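Local coordinates for protein hydrogenase maturation protease HycI (PDB 5ZBY) that probably acts as an endopeptidase that matures [NiFe] hydrogenase by cleaving a C-terminal extension from its precursor, at residues A34-E39 / R146-I151. Sequence-based numbering, arbitrary orientation.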
loop_
_atom_site.group_PDB
_atom_site.type_symbol
_atom_site.label_atom_id
_atom_site.label_comp_id
_atom_site.label_asym_id
_atom_site.label_seq_id
_atom_site.Cartn_x
_atom_site.Cartn_y
_atom_site.Cartn_z
ATOM N N ALA A 34 1.092 -7.341 2.061
ATOM C CA ALA A 34 2.169 -7.135 3.005
ATOM C C ALA A 34 2.612 -8.503 3.508
ATOM O O ALA A 34 3.819 -8.758 3.605
ATOM C CB ALA A 34 1.724 -6.236 4.159
ATOM N N GLU A 35 1.655 -9.388 3.813
ATOM C CA GLU A 35 2.098 -10.615 4.481
ATOM C C GLU A 35 2.818 -11.459 3.478
ATOM O O GLU A 35 3.836 -12.100 3.807
ATOM C CB GLU A 35 0.923 -11.363 5.132
ATOM C CG GLU A 35 0.443 -10.624 6.374
ATOM C CD GLU A 35 1.514 -10.573 7.466
ATOM O OE1 GLU A 35 2.154 -11.618 7.709
ATOM O OE2 GLU A 35 1.748 -9.492 8.060
ATOM N N ARG A 36 2.408 -11.371 2.224
ATOM C CA ARG A 36 3.081 -12.169 1.235
ATOM C C ARG A 36 4.470 -11.596 0.980
ATOM O O ARG A 36 5.444 -12.357 0.788
ATOM C CB ARG A 36 2.258 -12.239 -0.044
ATOM C CG ARG A 36 2.944 -13.033 -1.134
ATOM C CD ARG A 36 3.069 -14.510 -0.744
ATOM N NE ARG A 36 3.435 -15.318 -1.905
ATOM C CZ ARG A 36 4.375 -16.254 -1.910
ATOM N NH1 ARG A 36 5.055 -16.532 -0.803
ATOM N NH2 ARG A 36 4.627 -16.925 -3.024
ATOM N N LEU A 37 4.613 -10.265 1.049
ATOM C CA LEU A 37 5.916 -9.691 0.763
ATOM C C LEU A 37 6.899 -10.115 1.849
ATOM O O LEU A 37 8.105 -10.265 1.568
ATOM C CB LEU A 37 5.872 -8.173 0.678
ATOM C CG LEU A 37 5.343 -7.657 -0.667
ATOM C CD1 LEU A 37 5.058 -6.150 -0.564
ATOM C CD2 LEU A 37 6.414 -7.989 -1.740
ATOM N N LYS A 38 6.393 -10.329 3.063
ATOM C CA LYS A 38 7.304 -10.707 4.162
ATOM C C LYS A 38 7.954 -12.067 3.886
ATOM O O LYS A 38 9.055 -12.362 4.383
ATOM C CB LYS A 38 6.551 -10.717 5.490
ATOM C CG LYS A 38 6.313 -9.326 6.094
ATOM C CD LYS A 38 5.435 -9.440 7.339
ATOM C CE LYS A 38 4.947 -8.101 7.864
ATOM N NZ LYS A 38 5.907 -7.361 8.687
ATOM N N GLU A 39 7.295 -12.876 3.067
ATOM C CA GLU A 39 7.781 -14.216 2.745
ATOM C C GLU A 39 8.742 -14.164 1.582
ATOM O O GLU A 39 9.554 -15.068 1.403
ATOM C CB GLU A 39 6.617 -15.155 2.409
ATOM C CG GLU A 39 5.625 -15.333 3.541
ATOM C CD GLU A 39 4.435 -16.191 3.183
ATOM O OE1 GLU A 39 4.204 -16.466 1.980
ATOM O OE2 GLU A 39 3.721 -16.591 4.123
ATOM N N ARG A 146 -0.197 -11.557 -7.133
ATOM C CA ARG A 146 0.439 -10.972 -8.310
ATOM C C ARG A 146 1.215 -9.685 -8.003
ATOM O O ARG A 146 2.399 -9.547 -8.382
ATOM C CB ARG A 146 -0.632 -10.727 -9.379
ATOM C CG ARG A 146 -0.115 -10.083 -10.634
ATOM C CD ARG A 146 0.969 -10.936 -11.251
ATOM N NE ARG A 146 1.337 -10.449 -12.569
ATOM C CZ ARG A 146 2.328 -10.949 -13.290
ATOM N NH1 ARG A 146 3.058 -11.953 -12.811
ATOM N NH2 ARG A 146 2.589 -10.441 -14.489
ATOM N N LEU A 147 0.608 -8.763 -7.254
ATOM C CA LEU A 147 1.327 -7.530 -6.894
ATOM C C LEU A 147 2.525 -7.824 -6.000
ATOM O O LEU A 147 3.583 -7.184 -6.123
ATOM C CB LEU A 147 0.390 -6.521 -6.195
ATOM C CG LEU A 147 1.091 -5.209 -5.810
ATOM C CD1 LEU A 147 1.619 -4.425 -7.015
ATOM C CD2 LEU A 147 0.080 -4.383 -5.017
ATOM N N ALA A 148 2.366 -8.754 -5.058
ATOM C CA ALA A 148 3.527 -9.075 -4.192
ATOM C C ALA A 148 4.645 -9.651 -5.029
ATOM O O ALA A 148 5.807 -9.327 -4.784
ATOM C CB ALA A 148 3.140 -10.040 -3.081
ATOM N N GLU A 149 4.316 -10.500 -5.996
ATOM C CA GLU A 149 5.348 -11.039 -6.896
ATOM C C GLU A 149 6.022 -9.963 -7.746
ATOM O O GLU A 149 7.261 -9.977 -7.923
ATOM C CB GLU A 149 4.765 -12.116 -7.809
ATOM C CG GLU A 149 4.363 -13.391 -7.096
ATOM C CD GLU A 149 3.876 -14.466 -8.059
ATOM O OE1 GLU A 149 3.945 -14.243 -9.288
ATOM O OE2 GLU A 149 3.430 -15.538 -7.583
ATOM N N LEU A 150 5.243 -9.028 -8.270
ATOM C CA LEU A 150 5.813 -7.978 -9.109
ATOM C C LEU A 150 6.758 -7.131 -8.272
ATOM O O LEU A 150 7.889 -6.792 -8.694
ATOM C CB LEU A 150 4.712 -7.127 -9.740
ATOM C CG LEU A 150 3.845 -7.907 -10.736
ATOM C CD1 LEU A 150 2.539 -7.199 -11.004
ATOM C CD2 LEU A 150 4.625 -8.108 -12.033
ATOM N N ILE A 151 6.315 -6.802 -7.062
ATOM C CA ILE A 151 7.164 -5.974 -6.196
ATOM C C ILE A 151 8.390 -6.752 -5.775
ATOM O O ILE A 151 9.512 -6.189 -5.780
ATOM C CB ILE A 151 6.399 -5.457 -4.954
ATOM C CG1 ILE A 151 5.361 -4.429 -5.415
ATOM C CG2 ILE A 151 7.394 -4.855 -3.923
ATOM C CD1 ILE A 151 4.404 -3.996 -4.324
#
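Ala148 sets its methyl between Arg36 and Leu37 of the facing helix, its CB 3.6 Å from Arg36 CG and 4.0 Å from Leu37 CG. Leu37 reaches across with one branch: CD2 lies 3.4 Å from Ala148 O and 3.9 Å from Ile151 CG2. With so small a residue at the crossing, the CA atoms of Leu37 and Ala148 come within 5.5 Å. No hydrogen bond joins the segments. Arg36 extends CG anti to its own nitrogen (chi1 178°), which lays its aliphatic stem against Ala148; beyond CG, the chain bends at chi2 and carries the guanidinium outward, away from the methyl. There NH1 forms a salt bridge with Glu39 OE1 (2.9 Å), which lies 25° out of the guanidinium plane, and NE forms another with Glu145 of the partner helix. With an alanine in place of Arg36, one flank of the Ala148 methyl would probably be uncovered and Glu39 and Glu145 would lose the cation they share. Inward, Leu37 and Ile151 both rest on Ile16 of strand 14-18. Segments 34-39 and 146-151 cross at -40°, where helices 29-40 and 138-156 pack side by side on one face of the mixed sheet of an alpha/beta/alpha sandwich, the fold of hydrogenase maturation proteases.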